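Local coordinates for protein Cag-Z (Helicobacter pylori, PDB 1S2X) that is of unknown function but is encoded in the cag pathogenicity island, and so is probably linked to the type IV secretion system of this bacterium, at residues Q18-S23 / N120-D125; N82-S87 / V172-T177; T96-T101 / L106-F111; A128-L133 / K166-I171; S136-E141 / G153-I158. The protein carries 1 engineered substitution. All coordinates share one frame; numbering follows the deposited sequence.

Interaction 1: residues Q18-S23 / N120-D125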
# COMPACT_ATOMS: atom_id res chain seq x y z
N GLN A 18 -10.32 -12.44 0.19
CA GLN A 18 -10.48 -12.27 -1.25
C GLN A 18 -11.70 -11.42 -1.56
O GLN A 18 -11.80 -10.75 -2.59
CB GLN A 18 -10.56 -13.64 -1.93
CG GLN A 18 -10.59 -13.64 -3.45
CD GLN A 18 -9.44 -12.97 -4.16
OE1 GLN A 18 -8.27 -13.12 -3.84
NE2 GLN A 18 -9.75 -12.18 -5.19
N LYS A 19 -12.67 -11.45 -0.65
CA LYS A 19 -13.89 -10.67 -0.86
C LYS A 19 -13.59 -9.18 -0.71
O LYS A 19 -14.12 -8.33 -1.41
CB LYS A 19 -14.98 -11.09 0.12
CG LYS A 19 -15.33 -12.57 0.16
CD LYS A 19 -15.85 -13.06 -1.18
CE LYS A 19 -17.38 -13.18 -1.20
NZ LYS A 19 -17.92 -13.09 -2.58
N ILE A 20 -12.72 -8.89 0.25
CA ILE A 20 -12.31 -7.50 0.47
C ILE A 20 -11.39 -7.03 -0.65
O ILE A 20 -11.38 -5.86 -1.03
CB ILE A 20 -11.67 -7.38 1.86
CG1 ILE A 20 -12.64 -7.79 2.99
CG2 ILE A 20 -11.11 -6.00 2.11
CD1 ILE A 20 -12.24 -7.26 4.34
N LEU A 21 -10.60 -7.92 -1.25
CA LEU A 21 -9.83 -7.49 -2.42
C LEU A 21 -10.74 -7.13 -3.60
O LEU A 21 -10.70 -6.01 -4.11
CB LEU A 21 -8.85 -8.59 -2.83
CG LEU A 21 -7.64 -8.79 -1.94
CD1 LEU A 21 -6.80 -9.96 -2.44
CD2 LEU A 21 -6.78 -7.53 -1.84
N ASP A 22 -11.59 -8.04 -4.05
CA ASP A 22 -12.50 -7.80 -5.16
C ASP A 22 -13.45 -6.64 -4.89
O ASP A 22 -13.78 -5.83 -5.75
CB ASP A 22 -13.33 -9.05 -5.46
CG ASP A 22 -12.52 -10.32 -5.52
OD1 ASP A 22 -11.41 -10.28 -6.09
OD2 ASP A 22 -12.99 -11.36 -4.99
N SER A 23 -13.92 -6.57 -3.65
CA SER A 23 -14.85 -5.50 -3.27
C SER A 23 -14.24 -4.12 -3.51
O SER A 23 -14.94 -3.20 -3.92
CB SER A 23 -15.25 -5.66 -1.81
OG SER A 23 -15.73 -4.45 -1.26
N ASN A 120 -3.28 -8.46 10.38
CA ASN A 120 -2.01 -7.76 10.33
C ASN A 120 -1.28 -8.04 9.01
O ASN A 120 -0.70 -7.13 8.43
CB ASN A 120 -1.10 -8.15 11.49
CG ASN A 120 0.06 -7.17 11.64
OD1 ASN A 120 -0.14 -5.96 11.52
ND2 ASN A 120 1.27 -7.66 11.90
N ASN A 121 -1.32 -9.29 8.57
CA ASN A 121 -0.56 -9.76 7.42
C ASN A 121 -1.18 -9.42 6.09
O ASN A 121 -0.50 -9.07 5.11
CB ASN A 121 -0.37 -11.29 7.55
CG ASN A 121 0.67 -11.54 8.64
OD1 ASN A 121 0.71 -12.61 9.24
ND2 ASN A 121 1.50 -10.53 8.87
N PHE A 122 -2.51 -9.53 6.03
CA PHE A 122 -3.18 -9.20 4.78
C PHE A 122 -3.08 -7.70 4.50
O PHE A 122 -2.85 -7.28 3.36
CB PHE A 122 -4.62 -9.66 4.87
CG PHE A 122 -5.55 -9.17 3.78
CD1 PHE A 122 -6.40 -8.11 4.00
CD2 PHE A 122 -5.57 -9.76 2.53
CE1 PHE A 122 -7.25 -7.65 3.01
CE2 PHE A 122 -6.43 -9.32 1.54
CZ PHE A 122 -7.28 -8.27 1.78
N THR A 123 -3.24 -6.87 5.53
CA THR A 123 -3.23 -5.43 5.29
C THR A 123 -1.80 -4.95 5.02
O THR A 123 -1.61 -4.19 4.07
CB THR A 123 -3.79 -4.60 6.45
OG1 THR A 123 -3.10 -4.92 7.66
CG2 THR A 123 -5.26 -4.92 6.68
N CYS A 124 -0.87 -5.41 5.85
CA CYS A 124 0.53 -5.01 5.71
C CYS A 124 1.11 -5.45 4.37
O CYS A 124 1.95 -4.76 3.78
CB CYS A 124 1.35 -5.56 6.88
SG CYS A 124 1.22 -4.54 8.37
N ASP A 125 0.68 -6.59 3.82
CA ASP A 125 1.18 -6.98 2.51
C ASP A 125 0.56 -6.10 1.44
O ASP A 125 1.17 -5.79 0.42
CB ASP A 125 0.89 -8.44 2.19
CG ASP A 125 1.68 -9.43 3.03
OD1 ASP A 125 2.57 -9.01 3.79
OD2 ASP A 125 1.38 -10.64 2.94
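Apolar packing joins F122 to L21 and I20, with the phenyl ring bridging two helices whose nearest CA atoms, those of L21 and F122, are still 9.9 Å apart. The ring presents its edge rather than a face. L21 CG sits close to the ring plane, 3.7 Å from F122 CE2, and the methyl L21 CD2 lies 3.7 Å from F122 CZ, so the branched end of the leucine lies along the CE2-CZ edge. I20 adds a looser touch at the ring edge, its CG2 lying 4.3 Å from F122 CE1. F122 turns CG opposite its own amide nitrogen (chi1 168°), which carries the ring toward 18-23. The side chains of L21 and F122 run antiparallel alongside one another.

No hydrogen bond spans the two segments. The polar contacts run along the solvent side of 18-23, where Q18 NE2 makes a weak, bent bond of 2.7 Å to D22 OD1, one turn further on. On the other helix the hydroxyl of T123 is bonded to the backbone oxygen of F119.

Helix 74-101 lies beside this contact: I20 and F122 both lean on S87, L21 on Y79 and F122 on L83. This is lateral packing in an all-helical fold, in which the short N-terminal helix 14-23 packs on helices 74-101 and 105-135.

Interaction 2: residues N82-S87 / V172-T177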
# COMPACT_ATOMS: atom_id res chain seq x y z
N ASN A 82 -9.61 2.20 2.74
CA ASN A 82 -10.83 1.44 2.55
C ASN A 82 -10.63 -0.04 2.86
O ASN A 82 -11.42 -0.66 3.56
CB ASN A 82 -11.32 1.56 1.11
CG ASN A 82 -11.68 3.00 0.77
OD1 ASN A 82 -11.62 3.87 1.64
ND2 ASN A 82 -12.04 3.23 -0.49
N LEU A 83 -9.56 -0.61 2.31
CA LEU A 83 -9.21 -2.00 2.53
C LEU A 83 -8.97 -2.31 3.99
O LEU A 83 -9.47 -3.29 4.54
CB LEU A 83 -7.92 -2.35 1.74
CG LEU A 83 -7.46 -3.79 1.98
CD1 LEU A 83 -7.60 -4.59 0.69
CD2 LEU A 83 -6.03 -3.82 2.50
N VAL A 84 -8.17 -1.46 4.64
CA VAL A 84 -7.84 -1.66 6.05
C VAL A 84 -9.10 -1.61 6.91
O VAL A 84 -9.24 -2.44 7.81
CB VAL A 84 -6.83 -0.62 6.54
CG1 VAL A 84 -6.70 -0.64 8.07
CG2 VAL A 84 -5.48 -0.89 5.88
N LEU A 85 -9.96 -0.65 6.61
CA LEU A 85 -11.20 -0.47 7.36
C LEU A 85 -12.09 -1.70 7.20
O LEU A 85 -12.57 -2.26 8.19
CB LEU A 85 -11.91 0.80 6.90
CG LEU A 85 -13.18 1.19 7.67
CD1 LEU A 85 -12.86 1.47 9.13
CD2 LEU A 85 -13.85 2.38 7.02
N ALA A 86 -12.28 -2.09 5.95
CA ALA A 86 -13.14 -3.20 5.57
C ALA A 86 -12.67 -4.51 6.21
O ALA A 86 -13.54 -5.32 6.56
CB ALA A 86 -13.23 -3.39 4.07
N SER A 87 -11.37 -4.68 6.33
CA SER A 87 -10.70 -5.82 6.93
C SER A 87 -10.93 -5.82 8.44
O SER A 87 -11.17 -6.85 9.05
CB SER A 87 -9.19 -5.79 6.62
OG SER A 87 -8.91 -6.15 5.28
N VAL A 172 0.10 2.37 8.17
CA VAL A 172 0.71 1.23 8.85
C VAL A 172 0.56 1.40 10.36
O VAL A 172 0.45 0.44 11.13
CB VAL A 172 2.18 1.09 8.46
CG1 VAL A 172 2.96 0.20 9.42
CG2 VAL A 172 2.29 0.55 7.03
N GLN A 173 0.55 2.66 10.79
CA GLN A 173 0.47 2.97 12.21
C GLN A 173 -0.92 2.66 12.74
O GLN A 173 -1.08 2.18 13.86
CB GLN A 173 0.83 4.43 12.51
CG GLN A 173 2.31 4.64 12.82
CD GLN A 173 2.70 6.07 13.08
OE1 GLN A 173 2.82 6.88 12.16
NE2 GLN A 173 2.90 6.42 14.37
N ASP A 174 -1.92 2.93 11.90
CA ASP A 174 -3.29 2.63 12.28
C ASP A 174 -3.59 1.13 12.23
O ASP A 174 -4.40 0.65 13.04
CB ASP A 174 -4.26 3.39 11.38
CG ASP A 174 -5.71 3.23 11.78
OD1 ASP A 174 -6.42 2.54 11.02
OD2 ASP A 174 -6.11 3.79 12.83
N ILE A 175 -2.98 0.40 11.31
CA ILE A 175 -3.07 -1.06 11.22
C ILE A 175 -2.59 -1.67 12.54
O ILE A 175 -3.24 -2.57 13.06
CB ILE A 175 -2.25 -1.62 10.06
CG1 ILE A 175 -2.89 -1.41 8.68
CG2 ILE A 175 -1.93 -3.08 10.27
CD1 ILE A 175 -1.95 -1.72 7.53
N GLY A 176 -1.48 -1.12 13.03
CA GLY A 176 -0.86 -1.49 14.29
C GLY A 176 -1.77 -1.25 15.48
O GLY A 176 -1.86 -2.05 16.41
N THR A 177 -2.50 -0.13 15.45
CA THR A 177 -3.50 0.14 16.48
C THR A 177 -4.75 -0.71 16.34
O THR A 177 -5.42 -1.04 17.33
CB THR A 177 -3.94 1.62 16.42
OG1 THR A 177 -2.75 2.38 16.58
CG2 THR A 177 -4.89 1.94 17.55
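V84 and I175 meet at about a right angle, the forked end of the valine set against the first arm of the isoleucine. Both valine methyls take part. V84 CG2 lies 3.8 Å from I175 CG1 and 4.0 Å from the terminal I175 CD1, while V84 CG1 is 3.9 Å from I175 CG1, so this methylene rests against the fork. The valine leaves its helix pointing at the partner; the isoleucine starts out along the flank and turns in through its longer branch, which is anti to the carbonyl carbon (chi1 -76°) and extended to CD1. The CA atoms of V84 and I175 are 7.1 Å apart.

D174 borders the apolar pair, with OD1 4.3 Å from V84 CG1. This carboxylate oxygen is engaged by K178 NZ in a salt bridge one turn along its own helix. Each helix also keeps a hydroxyl on its own backbone: S87 OG bonds L83 O at 3.0 Å, and T177 OG1 bonds Q173 O at 3.2 Å. In both cases the hydroxyl and the amide of one residue share the acceptor, one from above and one from below the carbonyl plane.

I175 also packs on N120 and T123 of helix 105-135, and L83 on I20 and L21 of helix 14-23. Since no hydrogen bond crosses between 82-87 and 172-177, their direct contact rests on van der Waals packing of buried aliphatic groups, while the charge of D174 is probably offset by K178 at the border.

Interaction 3: residues T96-T101 / L106-F111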
# COMPACT_ATOMS: atom_id res chain seq x y z
N THR A 96 -16.34 -10.83 17.48
CA THR A 96 -17.48 -10.83 18.39
C THR A 96 -18.18 -12.18 18.38
O THR A 96 -18.40 -12.75 19.45
CB THR A 96 -18.48 -9.71 18.05
OG1 THR A 96 -17.80 -8.46 17.96
CG2 THR A 96 -19.52 -9.58 19.16
N PHE A 97 -18.53 -12.68 17.20
CA PHE A 97 -19.22 -13.95 17.03
C PHE A 97 -18.43 -15.11 17.62
O PHE A 97 -19.03 -16.11 18.02
CB PHE A 97 -19.48 -14.26 15.55
CG PHE A 97 -20.34 -15.50 15.34
CD1 PHE A 97 -21.72 -15.42 15.39
CD2 PHE A 97 -19.76 -16.73 15.10
CE1 PHE A 97 -22.51 -16.54 15.21
CE2 PHE A 97 -20.54 -17.86 14.92
CZ PHE A 97 -21.92 -17.76 14.97
N ALA A 98 -17.10 -15.00 17.69
CA ALA A 98 -16.37 -16.09 18.34
C ALA A 98 -16.55 -16.03 19.86
O ALA A 98 -16.69 -17.06 20.53
CB ALA A 98 -14.90 -16.07 17.99
N GLU A 99 -16.54 -14.82 20.41
CA GLU A 99 -16.69 -14.61 21.84
C GLU A 99 -18.14 -14.84 22.25
O GLU A 99 -18.46 -14.95 23.43
CB GLU A 99 -16.25 -13.21 22.27
CG GLU A 99 -14.90 -12.77 21.76
CD GLU A 99 -14.68 -11.27 21.86
OE1 GLU A 99 -15.59 -10.50 21.50
OE2 GLU A 99 -13.58 -10.88 22.32
N SER A 100 -19.02 -14.91 21.26
CA SER A 100 -20.43 -15.18 21.55
C SER A 100 -20.72 -16.67 21.38
O SER A 100 -21.79 -17.15 21.77
CB SER A 100 -21.35 -14.37 20.63
OG SER A 100 -21.30 -12.99 20.91
N THR A 101 -19.78 -17.38 20.77
CA THR A 101 -20.02 -18.76 20.35
C THR A 101 -19.07 -19.77 20.96
O THR A 101 -19.36 -20.97 20.92
CB THR A 101 -19.90 -18.85 18.80
OG1 THR A 101 -20.95 -18.09 18.19
CG2 THR A 101 -20.07 -20.28 18.32
N LEU A 106 -9.28 -20.91 25.98
CA LEU A 106 -8.05 -21.12 25.22
C LEU A 106 -8.34 -21.33 23.74
O LEU A 106 -7.63 -20.84 22.85
CB LEU A 106 -7.29 -22.31 25.80
CG LEU A 106 -6.69 -22.15 27.20
CD1 LEU A 106 -7.75 -22.10 28.28
CD2 LEU A 106 -5.72 -23.30 27.48
N THR A 107 -9.40 -22.07 23.44
CA THR A 107 -9.82 -22.24 22.06
C THR A 107 -10.20 -20.89 21.47
O THR A 107 -10.11 -20.66 20.26
CB THR A 107 -11.01 -23.21 21.95
OG1 THR A 107 -10.64 -24.50 22.46
CG2 THR A 107 -11.42 -23.43 20.50
N LEU A 108 -10.66 -19.97 22.33
CA LEU A 108 -11.14 -18.69 21.80
C LEU A 108 -9.92 -17.85 21.43
O LEU A 108 -9.94 -17.08 20.47
CB LEU A 108 -12.06 -17.99 22.78
CG LEU A 108 -12.44 -16.52 22.57
CD1 LEU A 108 -13.20 -16.31 21.27
CD2 LEU A 108 -13.29 -16.01 23.74
N GLY A 109 -8.86 -18.07 22.21
CA GLY A 109 -7.56 -17.49 21.93
C GLY A 109 -7.06 -17.94 20.57
O GLY A 109 -6.51 -17.13 19.82
N GLU A 110 -7.27 -19.22 20.25
CA GLU A 110 -6.87 -19.75 18.95
C GLU A 110 -7.41 -18.86 17.82
O GLU A 110 -6.70 -18.53 16.87
CB GLU A 110 -7.38 -21.17 18.72
CG GLU A 110 -6.66 -22.27 19.46
CD GLU A 110 -5.20 -22.36 19.05
OE1 GLU A 110 -4.41 -21.56 19.58
OE2 GLU A 110 -4.86 -23.22 18.21
N PHE A 111 -8.68 -18.52 17.96
CA PHE A 111 -9.40 -17.82 16.90
C PHE A 111 -9.09 -16.33 16.92
O PHE A 111 -9.00 -15.70 15.87
CB PHE A 111 -10.91 -18.06 17.03
CG PHE A 111 -11.37 -19.37 16.43
CD1 PHE A 111 -11.57 -19.52 15.08
CD2 PHE A 111 -11.62 -20.47 17.24
CE1 PHE A 111 -12.00 -20.71 14.51
CE2 PHE A 111 -12.06 -21.66 16.70
CZ PHE A 111 -12.26 -21.79 15.34
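A first torsion of 167° swings L108 CG anti to the backbone N and directs the leucine at A98 and E99 of the facing helix, while E99, with CG opposite its carbonyl carbon (chi1 -50°), brings that methylene to the leucine. The two segments belong to a helical hairpin: helix 74-101, a short link and helix 105-135, which runs back alongside. The CA atoms of A98 and L108 come within 6.8 Å, consistent with the small alanine. L108 CD1 lies against both the methyl and the backbone of A98, 3.7 Å from A98 CB and 3.6 Å from A98 O. E99 CG lies beside the forked end of the leucine, 4.0 Å from L108 CD1, and E99 OE2 makes long, weak ion pairs with K95 and K186. K186 also packs on L108, bringing the last modelled residue to the hairpin. On the side of helix 74-101 away from this contact, T101 OG1 lies 3.2 Å above the plane of the F97 ring, over its centre, and bonds F97 O at 2.8 Å in the carbonyl plane.

Interaction 4: residues A128-L133 / K166-I171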
# COMPACT_ATOMS: atom_id res chain seq x y z
N ALA A 128 2.51 -2.84 1.36
CA ALA A 128 3.83 -3.01 0.74
C ALA A 128 3.74 -3.13 -0.78
O ALA A 128 4.57 -2.68 -1.56
CB ALA A 128 4.52 -4.25 1.28
N ARG A 129 2.67 -3.76 -1.24
CA ARG A 129 2.51 -3.87 -2.69
C ARG A 129 2.29 -2.49 -3.30
O ARG A 129 2.87 -2.10 -4.31
CB ARG A 129 1.36 -4.84 -2.94
CG ARG A 129 0.90 -4.88 -4.39
CD ARG A 129 -0.14 -5.99 -4.57
NE ARG A 129 -1.49 -5.45 -4.40
CZ ARG A 129 -2.15 -4.82 -5.36
NH1 ARG A 129 -1.61 -4.65 -6.55
NH2 ARG A 129 -3.38 -4.37 -5.13
N ILE A 130 1.40 -1.73 -2.65
CA ILE A 130 1.09 -0.39 -3.13
C ILE A 130 2.32 0.49 -2.95
O ILE A 130 2.58 1.31 -3.83
CB ILE A 130 -0.10 0.25 -2.41
CG1 ILE A 130 -1.45 0.02 -3.12
CG2 ILE A 130 0.11 1.74 -2.23
CD1 ILE A 130 -1.70 -1.42 -3.51
N SER A 131 3.04 0.29 -1.84
CA SER A 131 4.25 1.06 -1.64
C SER A 131 5.29 0.81 -2.74
O SER A 131 5.88 1.76 -3.27
CB SER A 131 4.88 0.74 -0.29
OG SER A 131 6.03 1.56 -0.13
N ASP A 132 5.51 -0.44 -3.10
CA ASP A 132 6.39 -0.82 -4.20
C ASP A 132 5.92 -0.22 -5.52
O ASP A 132 6.71 0.29 -6.31
CB ASP A 132 6.45 -2.34 -4.31
CG ASP A 132 7.30 -3.01 -3.26
OD1 ASP A 132 7.23 -4.25 -3.13
OD2 ASP A 132 8.05 -2.33 -2.54
N LEU A 133 4.62 -0.24 -5.81
CA LEU A 133 4.16 0.37 -7.05
C LEU A 133 4.43 1.87 -7.09
O LEU A 133 4.84 2.42 -8.11
CB LEU A 133 2.66 0.10 -7.22
CG LEU A 133 1.95 0.78 -8.39
CD1 LEU A 133 2.32 0.15 -9.72
CD2 LEU A 133 0.43 0.71 -8.17
N LYS A 166 5.18 8.98 3.75
CA LYS A 166 4.68 9.51 5.01
C LYS A 166 3.23 9.08 5.23
O LYS A 166 2.80 8.54 6.25
CB LYS A 166 4.71 11.04 5.09
CG LYS A 166 6.07 11.71 5.11
CD LYS A 166 5.97 13.16 4.66
CE LYS A 166 7.29 13.73 4.19
NZ LYS A 166 8.42 13.41 5.10
N LYS A 167 2.42 9.35 4.20
CA LYS A 167 1.00 9.02 4.38
C LYS A 167 0.84 7.51 4.54
O LYS A 167 -0.04 7.05 5.27
CB LYS A 167 0.19 9.59 3.22
CG LYS A 167 0.18 11.11 3.19
CD LYS A 167 -1.09 11.65 2.54
CE LYS A 167 -1.14 11.35 1.05
NZ LYS A 167 -2.53 11.44 0.49
N LEU A 168 1.70 6.73 3.88
CA LEU A 168 1.60 5.28 4.03
C LEU A 168 2.00 4.89 5.45
O LEU A 168 1.45 3.95 6.01
CB LEU A 168 2.47 4.55 3.02
CG LEU A 168 1.81 3.59 2.04
CD1 LEU A 168 0.50 4.15 1.51
CD2 LEU A 168 2.75 3.29 0.88
N ASN A 169 2.97 5.62 6.02
CA ASN A 169 3.41 5.34 7.38
C ASN A 169 2.28 5.52 8.39
O ASN A 169 2.19 4.73 9.33
CB ASN A 169 4.58 6.23 7.80
CG ASN A 169 5.83 5.97 7.00
OD1 ASN A 169 5.85 5.11 6.11
ND2 ASN A 169 6.88 6.73 7.30
N GLU A 170 1.44 6.54 8.24
CA GLU A 170 0.30 6.73 9.12
C GLU A 170 -0.70 5.57 9.04
O GLU A 170 -1.28 5.16 10.05
CB GLU A 170 -0.45 8.02 8.77
CG GLU A 170 0.43 9.26 8.85
CD GLU A 170 -0.32 10.49 8.37
OE1 GLU A 170 -1.17 10.34 7.46
OE2 GLU A 170 -0.07 11.58 8.92
N ILE A 171 -0.88 5.04 7.83
CA ILE A 171 -1.75 3.89 7.66
C ILE A 171 -1.18 2.65 8.34
O ILE A 171 -1.90 1.92 9.04
CB ILE A 171 -2.00 3.59 6.18
CG1 ILE A 171 -2.83 4.65 5.45
CG2 ILE A 171 -2.65 2.22 6.02
CD1 ILE A 171 -3.32 4.18 4.10
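One methyl group makes the tight part of this contact: L168 CD2 presses on S131, 3.5 Å from its CB and 3.7 Å from its CA. The small serine probably lets the leucine reach the helix backbone itself, and the CA atoms of S131 and L168 are 7.5 Å apart. The leucine has an unusual first torsion, chi1 -120°, eclipsed rather than staggered, and from this position CD2 is the methyl that meets the serine. I130 belongs to the looser part. Its CG2 is 4.4 Å from L168 CD2, and although its CB faces the partner, the longer branch leads off to the other side, where I130 CD1 lies 3.7 Å above one face of the R129 guanidinium, offset toward its rim.

The more open border is at S131, which stays partly exposed. S131 OG stands 3.8 Å from L168 CD2, and no hydrogen bond links the two segments. A bound isopropanol, probably from the crystallisation liquor, lies about 4 Å from the S131 side chain.

On the inner side the packing continues into a third helix. L80 of helix 74-101 is touched by I130, L168 and I171, and K167 pairs with D74 by a salt bridge and with Y77 by a cation-pi contact. Helices 105-135 and 161-183 are thus joined side by side near the centre of the chain, with helix 74-101 against both, while L133 reaches A31 and N32 of helix 31-43.

Interaction 5: residues S136-E141 / G153-I158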
# COMPACT_ATOMS: atom_id res chain seq x y z
N SER A 136 7.94 2.67 -7.80
CA SER A 136 8.38 2.43 -9.18
C SER A 136 8.09 3.56 -10.15
O SER A 136 8.50 3.41 -11.31
CB SER A 136 7.69 1.15 -9.71
OG SER A 136 6.40 1.50 -10.18
N TYR A 137 7.44 4.66 -9.75
CA TYR A 137 7.30 5.84 -10.64
C TYR A 137 8.59 6.64 -10.78
O TYR A 137 8.74 7.57 -11.58
CB TYR A 137 6.18 6.76 -10.10
CG TYR A 137 4.82 6.31 -10.63
CD1 TYR A 137 4.31 6.90 -11.78
CD2 TYR A 137 4.09 5.32 -9.99
CE1 TYR A 137 3.08 6.52 -12.30
CE2 TYR A 137 2.86 4.93 -10.50
CZ TYR A 137 2.37 5.53 -11.64
OH TYR A 137 1.15 5.16 -12.16
N LEU A 138 9.61 6.31 -10.00
CA LEU A 138 11.00 6.67 -10.27
C LEU A 138 11.63 5.38 -10.79
O LEU A 138 12.05 4.54 -9.99
CB LEU A 138 11.74 7.20 -9.05
CG LEU A 138 13.22 7.57 -9.28
CD1 LEU A 138 13.32 8.67 -10.33
CD2 LEU A 138 13.91 7.97 -7.99
N PRO A 139 11.61 5.18 -12.10
CA PRO A 139 11.89 3.84 -12.62
C PRO A 139 13.38 3.57 -12.52
O PRO A 139 14.21 4.25 -13.11
CB PRO A 139 11.42 3.93 -14.07
CG PRO A 139 11.59 5.38 -14.43
CD PRO A 139 11.35 6.15 -13.16
N ARG A 140 13.74 2.56 -11.75
CA ARG A 140 15.16 2.24 -11.57
C ARG A 140 15.83 1.97 -12.91
O ARG A 140 17.02 2.23 -13.08
CB ARG A 140 15.34 1.02 -10.67
CG ARG A 140 16.33 1.20 -9.53
CD ARG A 140 17.63 1.85 -9.97
NE ARG A 140 18.56 2.04 -8.86
CZ ARG A 140 19.82 2.42 -8.93
NH1 ARG A 140 20.41 2.69 -10.09
NH2 ARG A 140 20.53 2.54 -7.82
N GLU A 141 15.09 1.45 -13.88
CA GLU A 141 15.81 1.07 -15.10
C GLU A 141 16.16 2.25 -16.00
O GLU A 141 16.88 1.98 -16.97
CB GLU A 141 14.99 0.02 -15.85
CG GLU A 141 13.74 0.55 -16.52
CD GLU A 141 12.49 0.43 -15.68
OE1 GLU A 141 11.38 0.46 -16.26
OE2 GLU A 141 12.60 0.30 -14.44
N GLY A 153 16.97 10.23 -3.47
CA GLY A 153 16.17 10.76 -2.37
C GLY A 153 15.42 12.01 -2.78
O GLY A 153 14.20 12.13 -2.61
N VAL A 154 16.16 12.97 -3.35
CA VAL A 154 15.54 14.21 -3.81
C VAL A 154 14.50 13.97 -4.90
O VAL A 154 13.44 14.61 -4.89
CB VAL A 154 16.64 15.16 -4.30
CG1 VAL A 154 16.07 16.46 -4.84
CG2 VAL A 154 17.61 15.42 -3.15
N ALA A 155 14.77 13.08 -5.85
CA ALA A 155 13.86 12.73 -6.93
C ALA A 155 12.60 12.12 -6.31
O ALA A 155 11.49 12.44 -6.72
CB ALA A 155 14.46 11.77 -7.95
N PHE A 156 12.77 11.28 -5.29
CA PHE A 156 11.60 10.75 -4.60
C PHE A 156 10.75 11.88 -4.04
O PHE A 156 9.52 11.89 -4.03
CB PHE A 156 12.02 9.81 -3.47
CG PHE A 156 12.44 8.42 -3.91
CD1 PHE A 156 13.56 7.82 -3.34
CD2 PHE A 156 11.73 7.74 -4.87
CE1 PHE A 156 13.94 6.55 -3.71
CE2 PHE A 156 12.09 6.45 -5.24
CZ PHE A 156 13.21 5.86 -4.66
N GLN A 157 11.46 12.90 -3.55
CA GLN A 157 10.70 14.00 -2.93
C GLN A 157 10.05 14.81 -4.04
O GLN A 157 8.88 15.17 -3.94
CB GLN A 157 11.61 14.84 -2.04
CG GLN A 157 12.17 14.06 -0.85
CD GLN A 157 13.16 14.81 0.01
OE1 GLN A 157 14.25 15.20 -0.42
NE2 GLN A 157 12.82 15.01 1.28
N ILE A 158 10.78 15.09 -5.12
CA ILE A 158 10.14 15.93 -6.15
C ILE A 158 8.99 15.23 -6.84
O ILE A 158 8.04 15.86 -7.28
CB ILE A 158 11.14 16.38 -7.23
CG1 ILE A 158 12.31 17.22 -6.69
CG2 ILE A 158 10.42 17.11 -8.36
CD1 ILE A 158 13.44 17.30 -7.69
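Segment 136-141 has left helix 105-135 and runs as a loop, extended at L138 (phi -104°, psi 92°) and tightening into a 3-10 turn at R140 and E141, whereas 153-158 is the last part of helix 149-158. The two backbones come nearest where L138 CA and F156 CA lie 7.0 Å apart.

L138 carries the contact. Its CG is anti to the backbone N, and the side chain reaches straight to the helix, crossing that of F156 at about a right angle. The methyl L138 CD2 sits over one face of the phenyl ring in a CH-pi contact, 3.9 Å from the F156 ring centroid and displaced toward the rim, where F156 CE2 is 3.6 Å away. The same methyl, L138 CD2, lies 3.8 Å from A155 CB, so the leucine fills the angle between the alanine and the aromatic face. The CB of F156 leaves its helix obliquely, and the ring turns a face to L138 CD2.

L143, L159 and I161 also pack on L138, and A155 turns to F55 and V59 of helix 52-68. This is apolar packing of a loop leucine on a helix in an all-alpha fold, tying the connection after helix 105-135 to the short helix 149-158.

From the N terminus, helix 14-23 first meets 120-125 in interaction 1, closing a loop of nearly a hundred residues. Interaction 2, opened at 82-87 inside that loop, closes only at 172-177, so the two cross, and they touch directly. Interaction 3 is the short hairpin between helices 74-101 and 105-135, nested in both. Interaction 1 closes before interaction 4 opens; interaction 4 is nested in interaction 2 and itself encloses interaction 5. Together interactions 1 to 4 bind helices 74-101, 105-135 and 161-183 and the N-terminal helix, while interaction 5 holds the loop after helix 105-135 to helix 149-158, at the end of the molecule far from interaction 3.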